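Local coordinates for xylose isomerase-like TIM barrel domain-containing protein (Parabacteroides distasonis, PDB 4KW2), which is of unknown function but has the xylose isomerase-like TIM barrel fold, consistent with a sugar isomerase or a related enzyme, at residues V201-D206 with L238-Y243; E105-F110 with E134-K139; T35-L40 with A79-E84. All coordinates share one frame; numbering follows the deposited sequence.

How the interactions relate
All three interactions belong to one closed eight-stranded parallel barrel but sit at different depths. Interaction 1 lies near the centre of the chain, where two neighbouring strands are joined by backbone hydrogen bonds and His203 and Ser240 point inward beside Val201 and Leu238. Interactions 2 and 3 belong to the outer layer, their centres about 18 and 17 Å from the centre of the chain, yet their touching residues are largely buried between consecutive helices. Neither has a hydrogen bond across it; 105-110 with 134-139 relies on an aromatic face against a leucine, 35-40 with 79-84 on methyl groups and a selenium atom. The three share no strand or helix, and none touches another: interaction 1 is about 8 Å from interaction 3 at the nearest atoms.

Interaction 1 (V201-D206 with L238-Y243); sequences VAHLKD and LISIEY
Ala202 and Ile239 lie side by side on parallel strands 199-204 and 238-241, the seventh and eighth of the TIM barrel, joined through helix 222-232 as a beta-alpha-beta unit. The tight part is the backbone: Ala202 N donates to Leu238 O (2.8 Å), Ser240 N to Ala202 O and Leu204 N to Ser240 O, and Glu242 N continues the pattern to Leu204 O at 2.7 Å. Side chains alternate. On the helix-facing side, Leu204 spreads its two methyls, CD1 against Ile239 CG2 and CD2 against Ile241 CG2, both at 4.0 Å; branched aliphatics suit this dry layer, which helix 250-262 closes over Ile241. On the inner side, His203 sets CD2 3.9 Å from Ser240 CB, while His203 NE2 and Ser240 OG each hydrogen-bond a carboxylate oxygen of Glu52, so one acid satisfies both atoms.

Toward exposed Lys205 and Asp206 the contact opens to solvent, and buried Glu242 closes it at this end. Glu242 bends at chi2 (-85°), bringing OE1 to Asp206 N at 3.0 Å. The like-charged carboxylates stay close with planes 77° apart, and one water donates both to Asp206 OD1 and to Glu242 OE2, 2.8 Å from each.

Interaction 2 (E105-F110 with E134-K139); sequences EWDKFF and ESLAKK
The outer helical layer of the TIM barrel supplies this contact: Leu136 of helix 130-140 fits against Trp106, Asp107 and Phe110 of helix 103-116. The short helical segments run roughly parallel, their axes 10.3 Å apart and crossing at -24°, and the closest pair of CA atoms belongs to Phe110 and Leu136. Leucine suits its place because its chain can meet several surfaces at once. With CG anti to the carbonyl carbon (chi1 -70°), Leu136 reaches across the groove and divides its contacts. Its CB sits over the centre of one face of the Phe110 ring, 3.8 Å from the centroid, a CH-pi contact only 14° off the ring normal. Beyond it, CD1 meets Trp106 CB at 3.7 Å, and CD2 presses to 3.3 Å against Asp107 OD1, a tight approach of a methyl to a carboxylate oxygen.

The same ring also reaches the backbone of Ala137, its atom CE2 in Phe110 lying 3.7 Å from Ala137 N. Flat and wide, phenylalanine thus spans two residues of the opposing helix, while Trp106 O lies in the plane of its ring at the edge. Were this phenylalanine reduced to an alanine, Leu136 CB would probably lose the flat face it rests on, and a gap would be likely to open between the helices.

Farther in, Phe110 also touches Val121 of strand 120-123, and Trp106 meets Tyr100 edge-to-face. On another side of helix 103-116, Phe109 packs on Trp216 of the second subunit. Apolar side chains interleaved between consecutive, near-parallel helices, with the inner ones touching the strands, are what the alpha layer of a beta/alpha barrel is built from.

Interaction 3 (T35-L40 with A79-E84); sequences TLMETL and ALLRHE. With SO4 (sulfate ion), chain G.
Met37 and Glu84 form the closest CA pair, 7.8 Å apart, between two helical segments that run nearly parallel, 19° between their directions and 12.0 Å between their axes. Side chains of some length bridge this spacing. Selenomethionine at Met37, the longest of them, does so by bending at chi2 (-61°) and chi3: its SE lies across the Glu84 side chain at about a right angle, 3.7 Å from Glu84 CB, and its CE reaches Leu81 CD1 at 3.9 Å. A flexible, unbranched chain suits this task. Leu36 CD2 touches the same Leu81 methyl at 4.0 Å, so Leu81 CD1 meets two side chains. Glu84 lends its aliphatic part to the contact, while its buried carboxylate is paired by OE1 with Arg88.

The first helix is started by a capping box: Glu38 N donates to Thr35 OG1, and Thr35 N to Glu38 OE1. At the exposed side of the second, His83 ND1 donates to O4 of a sulfate, probably from the crystallisation liquor, at a doubtfully short 2.5 Å.

Helix 36-46 follows strand 23-27 and helix 75-86 follows strand 50-53, making them successive outer helices over adjacent barrel strands, with Pro62 from the connecting loop against Glu84.

Interaction 1 (V201-D206 with L238-Y243)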
loop_
_atom_site.group_PDB
_atom_site.type_symbol
_atom_site.label_atom_id
_atom_site.label_comp_id
_atom_site.label_asym_id
_atom_site.label_seq_id
_atom_site.Cartn_x
_atom_site.Cartn_y
_atom_site.Cartn_z
ATOM N N VAL A 201 15.178 -12.602 12.846
ATOM C CA VAL A 201 13.795 -12.147 12.896
ATOM C C VAL A 201 13.158 -12.234 11.509
ATOM O O VAL A 201 13.777 -11.878 10.514
ATOM C CB VAL A 201 13.698 -10.690 13.420
ATOM C CG1 VAL A 201 12.255 -10.194 13.425
ATOM C CG2 VAL A 201 14.298 -10.587 14.815
ATOM N N ALA A 202 11.919 -12.709 11.456
ATOM C CA ALA A 202 11.134 -12.684 10.233
ATOM C C ALA A 202 9.920 -11.787 10.439
ATOM O O ALA A 202 9.094 -12.050 11.303
ATOM C CB ALA A 202 10.696 -14.089 9.859
ATOM N N HIS A 203 9.824 -10.726 9.644
ATOM C CA HIS A 203 8.666 -9.835 9.658
ATOM C C HIS A 203 7.578 -10.343 8.730
ATOM O O HIS A 203 7.772 -10.409 7.522
ATOM C CB HIS A 203 9.065 -8.431 9.208
ATOM C CG HIS A 203 9.647 -7.590 10.293
ATOM N ND1 HIS A 203 9.909 -6.247 10.128
ATOM C CD2 HIS A 203 10.001 -7.890 11.564
ATOM C CE1 HIS A 203 10.409 -5.759 11.249
ATOM N NE2 HIS A 203 10.476 -6.735 12.135
ATOM N N LEU A 204 6.439 -10.707 9.303
ATOM C CA LEU A 204 5.225 -10.967 8.537
ATOM C C LEU A 204 4.381 -9.712 8.554
ATOM O O LEU A 204 3.874 -9.319 9.607
ATOM C CB LEU A 204 4.418 -12.105 9.153
ATOM C CG LEU A 204 4.624 -13.496 8.578
ATOM C CD1 LEU A 204 6.103 -13.850 8.573
ATOM C CD2 LEU A 204 3.815 -14.488 9.397
ATOM N N LYS A 205 4.237 -9.087 7.391
ATOM C CA LYS A 205 3.412 -7.898 7.236
ATOM C C LYS A 205 2.047 -8.305 6.689
ATOM O O LYS A 205 1.950 -9.242 5.903
ATOM C CB LYS A 205 4.094 -6.921 6.280
ATOM C CG LYS A 205 3.450 -5.548 6.201
ATOM C CD LYS A 205 4.323 -4.592 5.395
ATOM C CE LYS A 205 3.549 -3.369 4.918
ATOM N NZ LYS A 205 2.993 -2.576 6.049
ATOM N N ASP A 206 1.004 -7.595 7.109
ATOM C CA ASP A 206 -0.357 -7.819 6.622
ATOM C C ASP A 206 -0.746 -9.293 6.654
ATOM O O ASP A 206 -1.171 -9.863 5.651
ATOM C CB ASP A 206 -0.526 -7.235 5.216
ATOM C CG ASP A 206 -0.473 -5.717 5.214
ATOM O OD1 ASP A 206 -1.152 -5.093 6.063
ATOM O OD2 ASP A 206 0.252 -5.147 4.371
ATOM N N LEU A 238 12.762 -15.204 15.780
ATOM C CA LEU A 238 11.478 -14.615 16.122
ATOM C C LEU A 238 10.665 -14.355 14.860
ATOM O O LEU A 238 11.132 -13.678 13.949
ATOM C CB LEU A 238 11.707 -13.311 16.891
ATOM C CG LEU A 238 10.498 -12.423 17.210
ATOM C CD1 LEU A 238 9.572 -13.107 18.205
ATOM C CD2 LEU A 238 10.957 -11.070 17.730
ATOM N N ILE A 239 9.454 -14.903 14.810
ATOM C CA ILE A 239 8.475 -14.528 13.795
ATOM C C ILE A 239 7.670 -13.379 14.380
ATOM O O ILE A 239 6.893 -13.561 15.320
ATOM C CB ILE A 239 7.510 -15.673 13.427
ATOM C CG1 ILE A 239 8.281 -16.915 12.991
ATOM C CG2 ILE A 239 6.575 -15.239 12.304
ATOM C CD1 ILE A 239 7.387 -18.113 12.742
ATOM N N SER A 240 7.864 -12.198 13.815
ATOM C CA SER A 240 7.245 -10.994 14.319
ATOM C C SER A 240 6.133 -10.573 13.362
ATOM O O SER A 240 6.402 -10.122 12.239
ATOM C CB SER A 240 8.302 -9.904 14.454
ATOM O OG SER A 240 7.839 -8.879 15.298
ATOM N N ILE A 241 4.888 -10.726 13.802
ATOM C CA ILE A 241 3.750 -10.527 12.920
ATOM C C ILE A 241 3.119 -9.137 13.047
ATOM O O ILE A 241 3.052 -8.545 14.129
ATOM C CB ILE A 241 2.667 -11.619 13.105
ATOM C CG1 ILE A 241 1.880 -11.435 14.403
ATOM C CG2 ILE A 241 3.297 -13.007 13.073
ATOM C CD1 ILE A 241 0.385 -11.504 14.202
ATOM N N GLU A 242 2.666 -8.629 11.911
ATOM C CA GLU A 242 1.899 -7.401 11.847
ATOM C C GLU A 242 0.655 -7.730 11.038
ATOM O O GLU A 242 0.703 -8.568 10.129
ATOM C CB GLU A 242 2.733 -6.308 11.163
ATOM C CG GLU A 242 2.153 -4.897 11.215
ATOM C CD GLU A 242 1.157 -4.585 10.106
ATOM O OE1 GLU A 242 1.085 -5.316 9.089
ATOM O OE2 GLU A 242 0.432 -3.583 10.261
ATOM N N TYR A 243 -0.460 -7.097 11.374
ATOM C CA TYR A 243 -1.637 -7.162 10.525
ATOM C C TYR A 243 -2.423 -5.865 10.571
ATOM O O TYR A 243 -2.206 -5.027 11.443
ATOM C CB TYR A 243 -2.517 -8.370 10.885
ATOM C CG TYR A 243 -3.233 -8.331 12.225
ATOM C CD1 TYR A 243 -2.633 -8.831 13.374
ATOM C CD2 TYR A 243 -4.533 -7.843 12.330
ATOM C CE1 TYR A 243 -3.294 -8.832 14.591
ATOM C CE2 TYR A 243 -5.202 -7.835 13.546
ATOM C CZ TYR A 243 -4.577 -8.334 14.673
ATOM O OH TYR A 243 -5.238 -8.346 15.876
HETATM O O HOH W 1 -1.330 -3.263 8.126
#

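Interaction 2 (E105-F110 with E134-K139)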
loop_
_atom_site.group_PDB
_atom_site.type_symbol
_atom_site.label_atom_id
_atom_site.label_comp_id
_atom_site.label_asym_id
_atom_site.label_seq_id
_atom_site.Cartn_x
_atom_site.Cartn_y
_atom_site.Cartn_z
ATOM N N GLU A 105 22.360 8.471 19.780
ATOM C CA GLU A 105 21.060 7.806 19.681
ATOM C C GLU A 105 21.186 6.283 19.751
ATOM O O GLU A 105 20.454 5.628 20.492
ATOM C CB GLU A 105 20.344 8.216 18.392
ATOM C CG GLU A 105 19.878 9.670 18.387
ATOM C CD GLU A 105 19.560 10.202 17.000
ATOM O OE1 GLU A 105 19.959 9.571 15.998
ATOM O OE2 GLU A 105 18.910 11.268 16.914
ATOM N N TRP A 106 22.118 5.724 18.987
ATOM C CA TRP A 106 22.329 4.281 19.005
ATOM C C TRP A 106 22.666 3.832 20.412
ATOM O O TRP A 106 22.060 2.897 20.927
ATOM C CB TRP A 106 23.435 3.860 18.034
ATOM C CG TRP A 106 23.010 3.893 16.603
ATOM C CD1 TRP A 106 23.529 4.670 15.612
ATOM C CD2 TRP A 106 21.969 3.117 15.998
ATOM N NE1 TRP A 106 22.881 4.427 14.427
ATOM C CE2 TRP A 106 21.918 3.477 14.636
ATOM C CE3 TRP A 106 21.075 2.155 16.473
ATOM C CZ2 TRP A 106 21.013 2.906 13.745
ATOM C CZ3 TRP A 106 20.176 1.588 15.586
ATOM C CH2 TRP A 106 20.153 1.965 14.238
ATOM N N ASP A 107 23.616 4.525 21.036
ATOM C CA ASP A 107 24.052 4.193 22.391
ATOM C C ASP A 107 22.878 4.171 23.364
ATOM O O ASP A 107 22.694 3.200 24.100
ATOM C CB ASP A 107 25.112 5.189 22.869
ATOM C CG ASP A 107 25.744 4.777 24.179
ATOM O OD1 ASP A 107 26.356 3.688 24.234
ATOM O OD2 ASP A 107 25.630 5.545 25.158
ATOM N N LYS A 108 22.079 5.234 23.352
ATOM C CA LYS A 108 20.911 5.336 24.233
ATOM C C LYS A 108 19.867 4.245 23.957
ATOM O O LYS A 108 19.252 3.721 24.884
ATOM C CB LYS A 108 20.257 6.711 24.097
ATOM C CG LYS A 108 21.064 7.861 24.678
ATOM C CD LYS A 108 20.445 9.194 24.266
ATOM C CE LYS A 108 21.278 10.388 24.704
ATOM N NZ LYS A 108 20.951 10.842 26.079
ATOM N N PHE A 109 19.682 3.914 22.683
ATOM C CA PHE A 109 18.735 2.882 22.257
ATOM C C PHE A 109 19.131 1.485 22.764
ATOM O O PHE A 109 18.294 0.759 23.315
ATOM C CB PHE A 109 18.624 2.904 20.731
ATOM C CG PHE A 109 17.806 1.784 20.148
ATOM C CD1 PHE A 109 16.428 1.757 20.293
ATOM C CD2 PHE A 109 18.415 0.781 19.402
ATOM C CE1 PHE A 109 15.678 0.732 19.735
ATOM C CE2 PHE A 109 17.671 -0.237 18.839
ATOM C CZ PHE A 109 16.301 -0.263 19.005
ATOM N N PHE A 110 20.402 1.125 22.590
ATOM C CA PHE A 110 20.919 -0.156 23.084
ATOM C C PHE A 110 20.909 -0.242 24.609
ATOM O O PHE A 110 20.625 -1.298 25.167
ATOM C CB PHE A 110 22.343 -0.407 22.576
ATOM C CG PHE A 110 22.399 -1.077 21.233
ATOM C CD1 PHE A 110 22.185 -0.351 20.069
ATOM C CD2 PHE A 110 22.670 -2.431 21.132
ATOM C CE1 PHE A 110 22.235 -0.963 18.831
ATOM C CE2 PHE A 110 22.723 -3.053 19.896
ATOM C CZ PHE A 110 22.504 -2.317 18.744
ATOM N N GLU A 134 27.961 -2.873 16.040
ATOM C CA GLU A 134 28.484 -4.160 16.505
ATOM C C GLU A 134 29.123 -4.031 17.890
ATOM O O GLU A 134 28.960 -4.919 18.729
ATOM C CB GLU A 134 29.483 -4.752 15.506
ATOM C CG GLU A 134 29.905 -6.184 15.830
ATOM C CD GLU A 134 30.826 -6.797 14.782
ATOM O OE1 GLU A 134 31.320 -6.063 13.901
ATOM O OE2 GLU A 134 31.061 -8.022 14.840
ATOM N N SER A 135 29.832 -2.925 18.131
ATOM C CA SER A 135 30.462 -2.680 19.429
ATOM C C SER A 135 29.416 -2.606 20.535
ATOM O O SER A 135 29.635 -3.095 21.646
ATOM C CB SER A 135 31.266 -1.379 19.403
ATOM O OG SER A 135 32.032 -1.283 18.218
ATOM N N LEU A 136 28.281 -1.986 20.221
ATOM C CA LEU A 136 27.167 -1.878 21.163
ATOM C C LEU A 136 26.502 -3.234 21.413
ATOM O O LEU A 136 26.165 -3.562 22.554
ATOM C CB LEU A 136 26.133 -0.864 20.659
ATOM C CG LEU A 136 26.571 0.605 20.687
ATOM C CD1 LEU A 136 25.623 1.465 19.863
ATOM C CD2 LEU A 136 26.643 1.119 22.114
ATOM N N ALA A 137 26.316 -4.011 20.348
ATOM C CA ALA A 137 25.792 -5.370 20.463
ATOM C C ALA A 137 26.631 -6.193 21.437
ATOM O O ALA A 137 26.085 -6.872 22.307
ATOM C CB ALA A 137 25.755 -6.045 19.100
ATOM N N LYS A 138 27.955 -6.124 21.284
ATOM C CA LYS A 138 28.886 -6.823 22.179
ATOM C C LYS A 138 28.787 -6.281 23.602
ATOM O O LYS A 138 28.675 -7.046 24.556
ATOM C CB LYS A 138 30.336 -6.667 21.709
ATOM C CG LYS A 138 30.699 -7.357 20.402
ATOM C CD LYS A 138 32.217 -7.402 20.239
ATOM C CE LYS A 138 32.675 -7.114 18.818
ATOM N NZ LYS A 138 32.257 -8.172 17.861
ATOM N N LYS A 139 28.829 -4.957 23.725
ATOM C CA LYS A 139 28.823 -4.284 25.026
ATOM C C LYS A 139 27.583 -4.611 25.858
ATOM O O LYS A 139 27.668 -4.690 27.082
ATOM C CB LYS A 139 28.940 -2.768 24.828
ATOM C CG LYS A 139 28.884 -1.929 26.100
ATOM C CD LYS A 139 29.113 -0.456 25.775
ATOM C CE LYS A 139 28.449 0.488 26.770
ATOM N NZ LYS A 139 29.387 0.991 27.806
#

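Interaction 3 (T35-L40 with A79-E84)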
loop_
_atom_site.group_PDB
_atom_site.type_symbol
_atom_site.label_atom_id
_atom_site.label_comp_id
_atom_site.label_asym_id
_atom_site.label_seq_id
_atom_site.Cartn_x
_atom_site.Cartn_y
_atom_site.Cartn_z
ATOM N N THR A 35 -2.867 2.684 22.935
ATOM C CA THR A 35 -1.722 2.796 23.827
ATOM C C THR A 35 -0.967 1.464 23.826
ATOM O O THR A 35 -1.502 0.448 23.383
ATOM C CB THR A 35 -2.146 3.117 25.269
ATOM O OG1 THR A 35 -2.874 2.006 25.817
ATOM C CG2 THR A 35 -2.997 4.397 25.331
ATOM N N LEU A 36 0.266 1.462 24.326
ATOM C CA LEU A 36 1.033 0.223 24.431
ATOM C C LEU A 36 0.381 -0.769 25.398
ATOM O O LEU A 36 0.359 -1.967 25.121
ATOM C CB LEU A 36 2.480 0.493 24.840
ATOM C CG LEU A 36 3.375 -0.745 25.001
ATOM C CD1 LEU A 36 3.482 -1.527 23.707
ATOM C CD2 LEU A 36 4.755 -0.355 25.498
HETATM N N MSE A 37 -0.158 -0.283 26.514
HETATM C CA MSE A 37 -0.837 -1.171 27.478
HETATM C C MSE A 37 -2.037 -1.838 26.833
HETATM O O MSE A 37 -2.240 -3.042 27.000
HETATM C CB MSE A 37 -1.282 -0.453 28.756
HETATM C CG MSE A 37 -0.125 0.172 29.535
HETATM SE SE MSE A 37 1.195 -1.158 30.140
HETATM C CE MSE A 37 2.571 -0.831 28.773
ATOM N N GLU A 38 -2.838 -1.073 26.090
ATOM C CA GLU A 38 -3.954 -1.648 25.317
ATOM C C GLU A 38 -3.469 -2.638 24.252
ATOM O O GLU A 38 -4.106 -3.657 23.998
ATOM C CB GLU A 38 -4.773 -0.545 24.650
ATOM C CG GLU A 38 -5.577 0.302 25.624
ATOM C CD GLU A 38 -6.128 1.590 25.010
ATOM O OE1 GLU A 38 -5.716 1.980 23.891
ATOM O OE2 GLU A 38 -6.982 2.226 25.667
ATOM N N THR A 39 -2.341 -2.322 23.627
ATOM C CA THR A 39 -1.727 -3.205 22.646
ATOM C C THR A 39 -1.349 -4.541 23.292
ATOM O O THR A 39 -1.567 -5.608 22.702
ATOM C CB THR A 39 -0.478 -2.541 22.019
ATOM O OG1 THR A 39 -0.871 -1.366 21.305
ATOM C CG2 THR A 39 0.256 -3.491 21.080
ATOM N N LEU A 40 -0.790 -4.478 24.499
ATOM C CA LEU A 40 -0.417 -5.691 25.234
ATOM C C LEU A 40 -1.644 -6.494 25.660
ATOM O O LEU A 40 -1.592 -7.722 25.690
ATOM C CB LEU A 40 0.461 -5.363 26.446
ATOM C CG LEU A 40 1.850 -4.760 26.161
ATOM C CD1 LEU A 40 2.675 -4.706 27.440
ATOM C CD2 LEU A 40 2.603 -5.530 25.085
ATOM N N ALA A 79 11.236 0.236 35.172
ATOM C CA ALA A 79 10.878 -0.867 36.060
ATOM C C ALA A 79 9.388 -1.172 35.962
ATOM O O ALA A 79 8.978 -2.333 35.979
ATOM C CB ALA A 79 11.270 -0.553 37.501
ATOM N N LEU A 80 8.577 -0.125 35.847
ATOM C CA LEU A 80 7.140 -0.302 35.685
ATOM C C LEU A 80 6.815 -0.962 34.341
ATOM O O LEU A 80 5.946 -1.832 34.265
ATOM C CB LEU A 80 6.420 1.038 35.812
ATOM C CG LEU A 80 4.892 1.011 35.826
ATOM C CD1 LEU A 80 4.345 0.025 36.849
ATOM C CD2 LEU A 80 4.360 2.413 36.094
ATOM N N LEU A 81 7.529 -0.571 33.292
ATOM C CA LEU A 81 7.317 -1.170 31.974
ATOM C C LEU A 81 7.641 -2.666 32.002
ATOM O O LEU A 81 6.883 -3.476 31.476
ATOM C CB LEU A 81 8.153 -0.449 30.907
ATOM C CG LEU A 81 7.946 -0.888 29.452
ATOM C CD1 LEU A 81 6.482 -0.773 29.067
ATOM C CD2 LEU A 81 8.818 -0.065 28.514
ATOM N N ARG A 82 8.756 -3.031 32.635
ATOM C CA ARG A 82 9.110 -4.442 32.793
ATOM C C ARG A 82 8.013 -5.213 33.529
ATOM O O ARG A 82 7.619 -6.302 33.106
ATOM C CB ARG A 82 10.450 -4.598 33.522
ATOM C CG ARG A 82 11.659 -4.204 32.682
ATOM C CD ARG A 82 12.961 -4.751 33.263
ATOM N NE ARG A 82 13.170 -4.310 34.642
ATOM C CZ ARG A 82 13.694 -3.137 35.012
ATOM N NH1 ARG A 82 14.086 -2.233 34.116
ATOM N NH2 ARG A 82 13.819 -2.860 36.304
ATOM N N HIS A 83 7.512 -4.635 34.616
ATOM C CA HIS A 83 6.451 -5.254 35.407
ATOM C C HIS A 83 5.169 -5.469 34.597
ATOM O O HIS A 83 4.532 -6.517 34.700
ATOM C CB HIS A 83 6.159 -4.391 36.636
ATOM C CG HIS A 83 4.963 -4.833 37.419
ATOM N ND1 HIS A 83 4.975 -5.949 38.229
ATOM C CD2 HIS A 83 3.718 -4.310 37.514
ATOM C CE1 HIS A 83 3.787 -6.096 38.786
ATOM N NE2 HIS A 83 3.005 -5.114 38.371
ATOM N N GLU A 84 4.802 -4.467 33.797
ATOM C CA GLU A 84 3.584 -4.505 32.991
ATOM C C GLU A 84 3.625 -5.588 31.903
ATOM O O GLU A 84 2.617 -6.233 31.623
ATOM C CB GLU A 84 3.319 -3.130 32.362
ATOM C CG GLU A 84 2.826 -2.070 33.343
ATOM C CD GLU A 84 1.552 -2.471 34.061
ATOM O OE1 GLU A 84 0.569 -2.838 33.382
ATOM O OE2 GLU A 84 1.538 -2.424 35.307
HETATM S S SO4 G . 7.789 -7.966 38.836
HETATM O O1 SO4 G . 8.347 -9.321 39.054
HETATM O O2 SO4 G . 7.912 -7.195 40.095
HETATM O O3 SO4 G . 8.527 -7.282 37.746
HETATM O O4 SO4 G . 6.364 -8.069 38.449
#